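Local coordinates for Phosphoglucomutase/phosphomannomutase family protein (Burkholderia thailandensis, PDB 3UW2) that probably moves a phosphoryl group between hydroxyls of a single sugar phosphate, as a metal-dependent member of the phosphohexose mutase family, at residues E56-G61 and R164-S169; K196-A201 and A250-T255; H236-P239 and E243-Q246; A313-E318 and G387-V392; Y435-G440 and D460-R465. One frame throughout, in Å; residues are numbered along the deposited sequence. Where two conformers were deposited one is given.

Contact 1: residues E56-G61 and R164-S169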
# COMPACT_ATOMS: atom_id res chain seq x y z
N GLU A 56 24.16 -3.50 5.92
CA GLU A 56 23.86 -2.09 5.66
C GLU A 56 23.41 -1.36 6.98
O GLU A 56 23.81 -0.20 7.24
CB GLU A 56 22.85 -1.99 4.52
CG GLU A 56 22.57 -0.55 4.05
CD GLU A 56 23.86 0.20 3.63
OE1 GLU A 56 24.83 -0.40 3.07
OE2 GLU A 56 23.91 1.41 3.89
N VAL A 57 22.61 -2.04 7.80
CA VAL A 57 22.25 -1.50 9.10
C VAL A 57 23.52 -1.15 9.90
O VAL A 57 23.64 -0.01 10.40
CB VAL A 57 21.34 -2.49 9.86
CG1 VAL A 57 21.36 -2.26 11.35
CG2 VAL A 57 19.92 -2.47 9.27
N ARG A 58 24.49 -2.06 9.98
CA ARG A 58 25.72 -1.75 10.76
C ARG A 58 26.54 -0.64 10.10
O ARG A 58 27.17 0.12 10.77
CB ARG A 58 26.65 -2.95 10.95
CG ARG A 58 26.04 -4.23 11.43
CD ARG A 58 26.45 -4.60 12.83
NE ARG A 58 27.86 -4.26 13.14
CZ ARG A 58 28.93 -5.04 12.97
NH1 ARG A 58 28.87 -6.27 12.50
NH2 ARG A 58 30.10 -4.58 13.35
N ALA A 59 26.52 -0.54 8.78
CA ALA A 59 27.34 0.49 8.11
C ALA A 59 26.71 1.88 8.38
O ALA A 59 27.39 2.89 8.28
CB ALA A 59 27.40 0.21 6.62
N GLN A 60 25.41 1.91 8.71
CA GLN A 60 24.76 3.14 9.14
C GLN A 60 24.69 3.26 10.66
O GLN A 60 24.06 4.14 11.20
CB GLN A 60 23.41 3.33 8.48
CG GLN A 60 23.48 3.40 6.97
CD GLN A 60 22.10 3.61 6.35
OE1 GLN A 60 21.20 4.14 7.01
NE2 GLN A 60 21.92 3.22 5.09
N GLY A 61 25.42 2.40 11.34
CA GLY A 61 25.57 2.53 12.77
C GLY A 61 24.40 1.97 13.57
O GLY A 61 24.31 2.19 14.79
N ARG A 164 30.16 -9.14 0.18
CA ARG A 164 30.65 -8.00 0.96
C ARG A 164 29.73 -7.82 2.17
O ARG A 164 28.70 -7.09 2.11
CB ARG A 164 30.65 -6.74 0.10
CG ARG A 164 31.34 -5.55 0.73
CD ARG A 164 31.37 -4.39 -0.28
NE ARG A 164 30.05 -3.80 -0.52
CZ ARG A 164 29.51 -2.83 0.24
NH1 ARG A 164 30.20 -2.35 1.29
NH2 ARG A 164 28.31 -2.34 -0.04
N PHE A 165 30.12 -8.43 3.28
CA PHE A 165 29.27 -8.52 4.46
C PHE A 165 30.01 -8.13 5.72
O PHE A 165 31.24 -8.39 5.84
CB PHE A 165 28.80 -9.97 4.72
CG PHE A 165 27.98 -10.60 3.62
CD1 PHE A 165 26.83 -9.97 3.13
CD2 PHE A 165 28.32 -11.88 3.13
CE1 PHE A 165 26.08 -10.57 2.12
CE2 PHE A 165 27.54 -12.51 2.17
CZ PHE A 165 26.40 -11.86 1.68
N GLU A 166 29.27 -7.55 6.68
CA GLU A 166 29.74 -7.47 8.04
C GLU A 166 29.55 -8.84 8.72
O GLU A 166 28.79 -9.71 8.22
CB GLU A 166 29.01 -6.36 8.79
CG GLU A 166 29.11 -5.02 8.11
CD GLU A 166 30.52 -4.43 8.19
OE1 GLU A 166 31.27 -4.75 9.15
OE2 GLU A 166 30.89 -3.69 7.25
N THR A 167 30.22 -8.98 9.87
CA THR A 167 30.28 -10.23 10.63
C THR A 167 30.05 -9.93 12.12
O THR A 167 30.55 -8.94 12.67
CB THR A 167 31.66 -10.89 10.45
OG1 THR A 167 31.76 -11.36 9.09
CG2 THR A 167 31.83 -12.08 11.41
N GLY A 168 29.24 -10.75 12.77
CA GLY A 168 29.10 -10.64 14.22
C GLY A 168 28.19 -11.78 14.64
O GLY A 168 27.99 -12.77 13.90
N SER A 169 27.58 -11.59 15.79
CA SER A 169 26.82 -12.62 16.43
C SER A 169 25.65 -11.93 17.16
O SER A 169 25.67 -11.75 18.38
CB SER A 169 27.78 -13.33 17.40
OG SER A 169 27.09 -14.36 18.00
O HOH W 1 26.82 0.07 1.06
O HOH W 2 32.55 -6.21 13.05
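Arg58 reaches across from helix 43-59 and its NH1 donates a hydrogen bond to the backbone O of Thr167, 3.2 Å away. The bond is bent, with an N-H...O angle of 142°, and the nitrogen stands above the carbonyl plane instead of on a lone pair. The same NH1 packs against CB of Glu166 at 3.7 Å. The carboxylate of Glu166 lies over one face of the guanidinium, its OE1 4.4 Å from Arg58 NH2; the two planes are 77° apart and no N-H is aimed at the oxygen, so any attraction is probably one of charge alone. A water bound in the guanidinium plane, 3.0 Å from NH2 of Arg58, also donates weakly to Thr167 O. This pairing fastens the last turn of a helix of the alpha/beta/alpha domain I to the extended connection that runs from helix 151-161 to strand 172-174. Bends at chi2 and chi3 turn the Arg58 chain toward that connection, and the stronger acceptor of NH1 is the carbonyl O of Ala89. At the other end, a second water accepts from Arg164 NH2 and donates to Glu56 OE1, which also forms a salt bridge with Arg159. Glu56 is steadied by Gln60, whose NE2 lies 2.9 Å from its OE2. Gly61 ends the helix as the C-prime residue of a Schellman motif, and Ser55 and Arg51 hold the backbone of Glu166.

Contact 2: residues K196-A201 and A250-T255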
# COMPACT_ATOMS: atom_id res chain seq x y z
N LYS A 196 -22.03 -2.24 12.29
CA LYS A 196 -21.89 -3.65 11.95
C LYS A 196 -21.21 -3.77 10.61
O LYS A 196 -21.65 -3.16 9.64
CB LYS A 196 -23.26 -4.35 11.92
CG LYS A 196 -23.09 -5.87 11.77
CD LYS A 196 -24.32 -6.58 12.27
CE LYS A 196 -24.35 -8.01 11.74
NZ LYS A 196 -25.58 -8.63 12.28
N LEU A 197 -20.11 -4.52 10.58
CA LEU A 197 -19.21 -4.61 9.40
C LEU A 197 -19.06 -6.03 8.86
O LEU A 197 -19.06 -6.97 9.64
CB LEU A 197 -17.77 -4.24 9.75
CG LEU A 197 -17.26 -3.20 10.68
CD1 LEU A 197 -15.81 -2.99 10.27
CD2 LEU A 197 -18.09 -1.98 10.38
N VAL A 198 -18.89 -6.14 7.56
CA VAL A 198 -18.44 -7.37 6.93
C VAL A 198 -16.92 -7.19 6.81
O VAL A 198 -16.47 -6.15 6.29
CB VAL A 198 -19.12 -7.54 5.56
CG1 VAL A 198 -18.49 -8.71 4.79
CG2 VAL A 198 -20.61 -7.82 5.79
N VAL A 199 -16.14 -8.11 7.38
CA VAL A 199 -14.64 -8.05 7.23
C VAL A 199 -14.18 -9.32 6.49
O VAL A 199 -14.42 -10.44 6.96
CB VAL A 199 -13.98 -7.93 8.59
CG1 VAL A 199 -12.44 -8.00 8.48
CG2 VAL A 199 -14.42 -6.62 9.30
N ASP A 200 -13.60 -9.12 5.32
CA ASP A 200 -13.04 -10.18 4.44
C ASP A 200 -11.51 -10.05 4.36
O ASP A 200 -10.96 -9.04 3.82
CB ASP A 200 -13.61 -10.02 3.02
CG ASP A 200 -13.20 -11.20 2.07
OD1 ASP A 200 -12.06 -11.67 2.15
OD2 ASP A 200 -13.97 -11.62 1.18
N ALA A 201 -10.81 -11.05 4.91
CA ALA A 201 -9.34 -11.05 4.93
C ALA A 201 -8.77 -12.03 3.86
O ALA A 201 -7.57 -12.19 3.79
CB ALA A 201 -8.85 -11.45 6.32
N ALA A 250 -22.18 -9.79 -1.55
CA ALA A 250 -23.28 -10.72 -1.30
C ALA A 250 -23.62 -10.73 0.18
O ALA A 250 -24.79 -10.82 0.54
CB ALA A 250 -22.94 -12.13 -1.81
N LYS A 251 -22.63 -10.67 1.06
CA LYS A 251 -22.86 -10.67 2.47
C LYS A 251 -23.57 -9.42 2.98
O LYS A 251 -24.40 -9.51 3.89
CB LYS A 251 -21.51 -10.81 3.22
CG LYS A 251 -21.63 -11.39 4.59
CD LYS A 251 -22.38 -12.75 4.60
CE LYS A 251 -21.43 -13.92 4.43
NZ LYS A 251 -22.27 -15.16 4.21
N LEU A 252 -23.21 -8.25 2.41
CA LEU A 252 -23.90 -7.03 2.67
C LEU A 252 -25.40 -7.10 2.19
O LEU A 252 -26.28 -6.44 2.81
CB LEU A 252 -23.14 -5.81 2.08
CG LEU A 252 -21.83 -5.38 2.83
CD1 LEU A 252 -20.98 -4.50 1.92
CD2 LEU A 252 -22.15 -4.62 4.12
N LYS A 253 -25.70 -7.83 1.10
CA LYS A 253 -27.13 -8.00 0.69
C LYS A 253 -27.86 -8.91 1.67
O LYS A 253 -29.03 -8.74 1.90
CB LYS A 253 -27.30 -8.55 -0.75
CG LYS A 253 -26.97 -7.54 -1.86
CD LYS A 253 -27.04 -8.12 -3.28
CE LYS A 253 -26.14 -7.32 -4.26
NZ LYS A 253 -25.89 -5.87 -3.92
N ALA A 254 -27.16 -9.89 2.25
CA ALA A 254 -27.85 -10.96 2.96
C ALA A 254 -27.87 -10.82 4.48
O ALA A 254 -28.42 -11.68 5.15
CB ALA A 254 -27.31 -12.30 2.53
N THR A 255 -27.26 -9.77 5.02
CA THR A 255 -27.20 -9.54 6.47
C THR A 255 -27.57 -8.06 6.76
O THR A 255 -27.71 -7.29 5.83
CB THR A 255 -25.78 -9.82 7.04
OG1 THR A 255 -24.83 -8.84 6.53
CG2 THR A 255 -25.31 -11.26 6.67
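Val198 sets CG1 anti to its own nitrogen (chi1 171°) and CG2 anti to its carbonyl carbon, a pose that spreads both methyls toward the helix. On the other side Leu252 takes chi1 -73°, and its CD2 swings in although the residue's CB does not head directly for the strand. The two meet at 3.9 Å, Val198 CG2 against Leu252 CD2. The same CG2 lies 3.9 Å from CG of Lys251, while CG1 rests 4.0 Å from Lys251 CB, which makes the valine a fork seated against the root of the lysine chain. The Lys251 side chain crosses the valine at about a right angle and then, bent at chi2 and chi3, carries its amine away. Thr255 borders the patch; its OG1 donates to the carbonyl O of Lys251 over 2.8 Å, tying Thr255 back to the residue four before it. Strand 197-200 is an inner strand of the four-stranded mixed sheet of domain II, flanked by 221-224 and 259-263, and helix 246-254 packs on it as part of one helical layer of the alpha/beta/alpha sandwich. Leu224, Val248 and Ala257 extend the apolar surface round Val198. Lys196 forms a salt bridge with Asp256. The contact between the two segments is thus one of dispersion and exclusion of water, the lysine lending CB and CG to the apolar patch while its amine leads away from the strand.

Contact 3: residues H236-P239 and E243-Q246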
# COMPACT_ATOMS: atom_id res chain seq x y z
N HIS A 236 -8.13 -15.15 -3.56
CA HIS A 236 -6.91 -14.44 -3.13
C HIS A 236 -7.22 -13.15 -2.40
O HIS A 236 -8.20 -12.46 -2.73
CB HIS A 236 -5.93 -14.24 -4.29
CG HIS A 236 -5.36 -15.54 -4.83
ND1 HIS A 236 -4.51 -15.59 -5.86
CD2 HIS A 236 -5.59 -16.88 -4.43
CE1 HIS A 236 -4.19 -16.88 -6.12
NE2 HIS A 236 -4.84 -17.66 -5.23
N PRO A 237 -6.40 -12.80 -1.41
CA PRO A 237 -6.66 -11.57 -0.69
C PRO A 237 -6.10 -10.38 -1.52
O PRO A 237 -5.00 -9.85 -1.27
CB PRO A 237 -5.97 -11.81 0.68
CG PRO A 237 -4.83 -12.69 0.32
CD PRO A 237 -5.19 -13.49 -0.90
N ASP A 238 -6.90 -9.99 -2.51
CA ASP A 238 -6.45 -9.08 -3.54
C ASP A 238 -7.65 -8.21 -3.96
O ASP A 238 -8.28 -8.47 -4.97
CB ASP A 238 -5.79 -9.91 -4.67
CG ASP A 238 -5.40 -9.07 -5.93
OD1 ASP A 238 -5.09 -7.88 -5.80
OD2 ASP A 238 -5.42 -9.63 -7.04
N PRO A 239 -8.01 -7.23 -3.11
CA PRO A 239 -9.16 -6.38 -3.30
C PRO A 239 -9.05 -5.47 -4.52
O PRO A 239 -10.04 -4.89 -4.91
CB PRO A 239 -9.26 -5.60 -1.97
CG PRO A 239 -7.91 -5.71 -1.33
CD PRO A 239 -7.36 -7.01 -1.81
N GLU A 243 -13.65 -9.01 -8.66
CA GLU A 243 -14.09 -10.41 -8.44
C GLU A 243 -13.78 -10.93 -7.02
O GLU A 243 -14.45 -11.86 -6.56
CB GLU A 243 -13.43 -11.38 -9.42
CG GLU A 243 -13.71 -11.07 -10.90
CD GLU A 243 -12.86 -9.91 -11.45
OE1 GLU A 243 -11.80 -9.55 -10.87
OE2 GLU A 243 -13.28 -9.34 -12.49
N ASN A 244 -12.77 -10.34 -6.35
CA ASN A 244 -12.45 -10.74 -4.95
C ASN A 244 -13.28 -10.01 -3.90
O ASN A 244 -13.08 -10.21 -2.68
CB ASN A 244 -10.94 -10.66 -4.64
CG ASN A 244 -10.11 -11.53 -5.58
OD1 ASN A 244 -10.46 -12.66 -5.82
ND2 ASN A 244 -9.02 -10.98 -6.10
N LEU A 245 -14.20 -9.18 -4.38
CA LEU A 245 -15.11 -8.45 -3.50
C LEU A 245 -16.54 -9.00 -3.58
O LEU A 245 -17.43 -8.48 -2.89
CB LEU A 245 -15.05 -6.91 -3.74
CG LEU A 245 -13.64 -6.23 -3.63
CD1 LEU A 245 -13.65 -4.78 -4.07
CD2 LEU A 245 -13.09 -6.35 -2.22
N GLN A 246 -16.76 -10.02 -4.42
CA GLN A 246 -18.14 -10.48 -4.66
C GLN A 246 -18.75 -11.10 -3.40
O GLN A 246 -19.96 -10.98 -3.20
CB GLN A 246 -18.25 -11.37 -5.91
CG GLN A 246 -17.85 -10.63 -7.19
CD GLN A 246 -18.63 -9.34 -7.38
OE1 GLN A 246 -19.86 -9.36 -7.35
NE2 GLN A 246 -17.93 -8.20 -7.55
O HOH W 3 -8.82 -14.94 -6.30
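Next to the zinc site of domain II, the long connection between strand 221-224 and helix 246-254 doubles back on itself, and residues 236-239 meet 243-246 with three residues between them. Pro239 faces the site: its side chain is about 4 Å from that of Asp264, one of the three aspartates, with Asp266 and Asp268, that hold the zinc, and about 8 Å from the ion. A glycerol, probably from the crystallisation liquor, lies about 4 Å from the same proline. The central link is polar. Asn244 points its amide at the opposite backbone, and ND2 donates to Asp238 O at 2.9 Å in a nearly straight bond (N-H...O 164°). The oxygen lies in the amide plane of Asn244, whereas the nitrogen is tilted 28° from the carbonyl plane. With CG beside the backbone N (chi1 -58°), the amide fits into the bend around Pro237, the centre of an inverse gamma turn. The oxygen end of the amide is held by a water that accepts from His236 N and donates to Asn244 OD1, each at 2.8 Å. ND2 also passes 3.7 Å from Asp238 CB, but the carboxylate of Asp238 is engaged with His241 within the loop. Beyond the amide, Leu245 CD2 packs on Pro239 CB at 3.9 Å and CD1 touches Pro239 O at 3.7 Å. Because both ends of one amide are occupied, its rotation is defined, and a single side chain links Asp238 O directly and His236 N through a water in a loop that borders the metal site.

Contact 4: residues A313-E318 and G387-V392; sequences ARWVRE and GLPNAV
Trp315 and Pro389 supply the tight half of this contact, through the six-membered part of the indole. Pro389 CG comes to 3.5 Å from Trp315 CE3, and CD of the proline to 3.7 Å from Trp315 CZ3. These proline carbons lie oblique to the indole, and the two side chains cross at about a right angle. Trp315 has CG anti to its nitrogen, chi1 177°, which extends the indole from the helix to the facing chain. Leu388 adds a looser touch, its CD2 4.3 Å from Trp315 CH2. In contrast, the outward turn of the helix is polar: there Arg314 NH1 and Glu318 OE2 form a salt bridge of 2.8 Å between two exposed residues, with the oxygen in the guanidinium plane but met from above the carboxylate. A glycerol, probably from the crystallisation liquor, lies about 3 Å from the Trp315 side chain, and Lys319 makes a cation-pi contact with the indole. The Trp315-Pro389 packing joins helix 311-318 of domain III to the connection leading from helix 381-386 into strand 392-398. Helix 282-296 contacts both, Met287 touching Pro389 and Arg284 bonding to the carbonyls of Leu388 and Pro389, while Val316 packs inward on strand 301-305.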
# COMPACT_ATOMS: atom_id res chain seq x y z
N ALA A 313 -7.91 17.71 -6.39
CA ALA A 313 -7.30 19.04 -6.29
C ALA A 313 -8.32 20.07 -5.76
O ALA A 313 -8.04 20.78 -4.78
CB ALA A 313 -6.76 19.50 -7.65
N ARG A 314 -9.48 20.15 -6.43
CA ARG A 314 -10.52 21.12 -6.10
C ARG A 314 -11.09 20.85 -4.69
O ARG A 314 -11.24 21.75 -3.84
CB ARG A 314 -11.64 21.06 -7.14
CG ARG A 314 -12.77 22.04 -6.82
CD ARG A 314 -14.00 21.87 -7.73
NE ARG A 314 -13.74 22.67 -8.92
CZ ARG A 314 -13.78 24.01 -8.97
NH1 ARG A 314 -14.09 24.72 -7.89
NH2 ARG A 314 -13.51 24.65 -10.10
N TRP A 315 -11.36 19.57 -4.42
CA TRP A 315 -11.85 19.18 -3.11
C TRP A 315 -10.91 19.63 -2.02
O TRP A 315 -11.34 20.28 -1.01
CB TRP A 315 -12.01 17.68 -3.11
CG TRP A 315 -12.45 17.14 -1.80
CD1 TRP A 315 -11.64 16.76 -0.74
CD2 TRP A 315 -13.84 16.94 -1.32
NE1 TRP A 315 -12.40 16.34 0.31
CE2 TRP A 315 -13.72 16.39 0.03
CE3 TRP A 315 -15.11 17.11 -1.87
CZ2 TRP A 315 -14.83 16.06 0.79
CZ3 TRP A 315 -16.24 16.75 -1.09
CH2 TRP A 315 -16.10 16.26 0.21
N VAL A 316 -9.62 19.33 -2.19
CA VAL A 316 -8.65 19.66 -1.13
C VAL A 316 -8.58 21.19 -0.94
O VAL A 316 -8.59 21.66 0.21
CB VAL A 316 -7.22 19.11 -1.41
CG1 VAL A 316 -6.17 19.81 -0.52
CG2 VAL A 316 -7.21 17.57 -1.23
N ARG A 317 -8.61 21.94 -2.03
CA ARG A 317 -8.62 23.43 -1.92
C ARG A 317 -9.84 23.98 -1.27
O ARG A 317 -9.72 24.85 -0.41
CB ARG A 317 -8.43 24.14 -3.24
CG ARG A 317 -7.04 23.95 -3.80
CD ARG A 317 -6.95 24.69 -5.11
NE ARG A 317 -6.01 24.01 -6.00
CZ ARG A 317 -6.36 23.50 -7.18
NH1 ARG A 317 -7.62 23.63 -7.62
NH2 ARG A 317 -5.46 22.91 -7.93
N GLU A 318 -11.00 23.43 -1.63
CA GLU A 318 -12.26 23.91 -1.06
C GLU A 318 -12.34 23.54 0.40
O GLU A 318 -12.98 24.24 1.17
CB GLU A 318 -13.50 23.45 -1.88
CG GLU A 318 -13.52 24.14 -3.24
CD GLU A 318 -14.63 23.71 -4.19
OE1 GLU A 318 -15.31 22.70 -3.96
OE2 GLU A 318 -14.81 24.42 -5.22
N GLY A 387 -22.04 9.69 -1.90
CA GLY A 387 -22.22 11.07 -2.29
C GLY A 387 -20.90 11.82 -2.46
O GLY A 387 -20.92 12.95 -2.88
N LEU A 388 -19.76 11.19 -2.13
CA LEU A 388 -18.44 11.74 -2.49
C LEU A 388 -18.40 12.05 -3.98
O LEU A 388 -19.11 11.42 -4.72
CB LEU A 388 -17.32 10.79 -2.06
CG LEU A 388 -17.09 10.78 -0.52
CD1 LEU A 388 -16.38 9.51 -0.13
CD2 LEU A 388 -16.24 11.96 -0.14
N PRO A 389 -17.61 13.06 -4.40
CA PRO A 389 -17.51 13.39 -5.83
C PRO A 389 -17.09 12.14 -6.62
O PRO A 389 -16.31 11.31 -6.13
CB PRO A 389 -16.37 14.43 -5.87
CG PRO A 389 -16.30 15.02 -4.47
CD PRO A 389 -16.89 14.00 -3.53
N ASN A 390 -17.52 12.05 -7.87
CA ASN A 390 -17.36 10.86 -8.70
C ASN A 390 -17.26 11.31 -10.15
O ASN A 390 -17.52 12.49 -10.42
CB ASN A 390 -18.58 9.91 -8.53
CG ASN A 390 -18.18 8.44 -8.66
OD1 ASN A 390 -17.00 8.09 -8.89
ND2 ASN A 390 -19.15 7.56 -8.49
N ALA A 391 -16.89 10.43 -11.07
CA ALA A 391 -16.75 10.83 -12.50
C ALA A 391 -16.86 9.58 -13.32
O ALA A 391 -16.95 8.56 -12.76
CB ALA A 391 -15.40 11.50 -12.71
N VAL A 392 -16.86 9.61 -14.64
CA VAL A 392 -16.82 8.32 -15.33
C VAL A 392 -15.36 7.99 -15.57
O VAL A 392 -14.55 8.92 -15.71
CB VAL A 392 -17.63 8.31 -16.67
CG1 VAL A 392 -19.03 8.88 -16.46
CG2 VAL A 392 -16.92 9.12 -17.73

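Contact 5: residues Y435-G440 and D460-R465; sequences YPDGFG and DAALAR
The Arg465 guanidinium and the Asp437 carboxylate meet edge to edge, their planes only 22° apart, in an end-on pairing of two nitrogens with two oxygens. OD1 of Asp437 accepts on its syn lone pair from NH2 of Arg465, at 2.9 Å and 163° at the hydrogen. NH1 reaches OD2 at 3.0 Å in a more bent bond, out of the carboxylate plane though still on the syn side. Near the guanidinium plane, but on the NE side of NH2 and away from the aspartate, lies Tyr435 CD1, 3.6 Å from Arg465 NH2; the tyrosine ring is turned well out of the guanidinium plane and is approached obliquely. Tyr435 and Asp437 belong to a type I beta turn, Tyr435 to Gly438, that links strands 431-435 and 438-444 as a hairpin in the antiparallel sheet of the C-terminal domain, on which helix 460-477 packs. Asp437 holds its carboxylate in the crowded position (chi1 50°), between its own N and carbonyl carbon, facing the helix. Ala462 CB, one turn before Arg465, completes the seat at 3.5 Å from Asp437 OD2. Farther along the helix, Asp469 binds the Tyr435 hydroxyl, and Ile466 and Phe470 pack against that tyrosine.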
# COMPACT_ATOMS: atom_id res chain seq x y z
N TYR A 435 -7.57 18.00 -19.02
CA TYR A 435 -8.52 18.75 -19.87
C TYR A 435 -9.53 19.44 -18.99
O TYR A 435 -9.64 19.11 -17.81
CB TYR A 435 -9.27 17.80 -20.79
CG TYR A 435 -8.41 16.98 -21.76
CD1 TYR A 435 -8.38 17.31 -23.11
CD2 TYR A 435 -7.68 15.86 -21.34
CE1 TYR A 435 -7.65 16.53 -24.01
CE2 TYR A 435 -6.92 15.10 -22.24
CZ TYR A 435 -6.92 15.45 -23.58
OH TYR A 435 -6.18 14.70 -24.50
N PRO A 436 -10.31 20.37 -19.56
CA PRO A 436 -11.32 21.03 -18.73
C PRO A 436 -12.36 20.02 -18.15
O PRO A 436 -12.98 20.29 -17.11
CB PRO A 436 -11.97 22.03 -19.70
CG PRO A 436 -10.94 22.22 -20.81
CD PRO A 436 -10.33 20.86 -20.96
N ASP A 437 -12.51 18.87 -18.81
CA ASP A 437 -13.55 17.92 -18.44
C ASP A 437 -13.04 16.52 -18.17
O ASP A 437 -13.80 15.57 -18.27
CB ASP A 437 -14.61 17.85 -19.56
CG ASP A 437 -14.00 17.65 -20.94
OD1 ASP A 437 -12.78 17.42 -21.09
OD2 ASP A 437 -14.77 17.75 -21.91
N GLY A 438 -11.77 16.39 -17.75
CA GLY A 438 -11.20 15.08 -17.43
C GLY A 438 -9.69 15.02 -17.61
O GLY A 438 -9.02 16.06 -17.76
N PHE A 439 -9.14 13.81 -17.60
CA PHE A 439 -7.69 13.66 -17.75
C PHE A 439 -7.34 12.33 -18.34
O PHE A 439 -8.14 11.38 -18.23
CB PHE A 439 -6.91 13.82 -16.41
CG PHE A 439 -6.86 12.57 -15.58
CD1 PHE A 439 -5.89 11.56 -15.84
CD2 PHE A 439 -7.75 12.39 -14.52
CE1 PHE A 439 -5.83 10.41 -15.03
CE2 PHE A 439 -7.72 11.23 -13.74
CZ PHE A 439 -6.75 10.25 -14.00
N GLY A 440 -6.20 12.30 -19.05
CA GLY A 440 -5.58 11.07 -19.61
C GLY A 440 -4.19 10.90 -18.96
O GLY A 440 -3.50 11.89 -18.66
N ASP A 460 -19.72 10.63 -20.52
CA ASP A 460 -19.33 9.53 -21.41
C ASP A 460 -18.67 10.11 -22.67
O ASP A 460 -17.65 9.59 -23.13
CB ASP A 460 -20.53 8.64 -21.79
CG ASP A 460 -21.10 7.85 -20.59
OD1 ASP A 460 -20.34 7.46 -19.67
OD2 ASP A 460 -22.33 7.62 -20.54
N ALA A 461 -19.24 11.17 -23.23
CA ALA A 461 -18.73 11.69 -24.50
C ALA A 461 -17.34 12.31 -24.32
O ALA A 461 -16.47 12.17 -25.18
CB ALA A 461 -19.70 12.66 -25.16
N ALA A 462 -17.16 12.98 -23.20
CA ALA A 462 -15.84 13.51 -22.84
C ALA A 462 -14.77 12.42 -22.61
O ALA A 462 -13.62 12.60 -23.01
CB ALA A 462 -15.93 14.49 -21.65
N LEU A 463 -15.15 11.29 -22.03
CA LEU A 463 -14.22 10.15 -21.94
C LEU A 463 -13.78 9.69 -23.34
O LEU A 463 -12.59 9.43 -23.59
CB LEU A 463 -14.85 8.97 -21.15
CG LEU A 463 -13.95 7.82 -20.64
CD1 LEU A 463 -12.99 8.32 -19.56
CD2 LEU A 463 -14.78 6.64 -20.12
N ALA A 464 -14.72 9.66 -24.27
CA ALA A 464 -14.44 9.19 -25.61
C ALA A 464 -13.54 10.14 -26.40
O ALA A 464 -12.61 9.70 -27.07
CB ALA A 464 -15.73 8.93 -26.34
N ARG A 465 -13.79 11.45 -26.29
CA ARG A 465 -13.00 12.43 -27.02
C ARG A 465 -11.56 12.38 -26.50
O ARG A 465 -10.59 12.48 -27.27
CB ARG A 465 -13.64 13.82 -26.92
CG ARG A 465 -13.01 14.90 -27.79
CD ARG A 465 -13.18 16.30 -27.22
NE ARG A 465 -12.32 16.57 -26.04
CZ ARG A 465 -12.73 16.59 -24.76
NH1 ARG A 465 -14.00 16.34 -24.47
NH2 ARG A 465 -11.86 16.84 -23.74

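Overall arrangement
Each domain of this phosphohexose mutase family member contributes to the set, contacts 2 and 3 sharing domain II. Contact 1 is a surface meeting of charges, carbonyl and water, its centre about 41 to 53 Å from those of the others. Contacts 2 to 5 are partly buried. Contacts 2 and 4 are essentially apolar, yet one joins a helix to a sheet strand and the other a helix to a linking loop. Contact 3 is nested within the chain closed by contact 2, touches it through Ala201 and Pro237, and alone borders the zinc site. Contact 5 depends on a salt bridge; Val392 of contact 4, in strand 392-398 of the C-terminal sheet, packs on its Asp460 and Leu463.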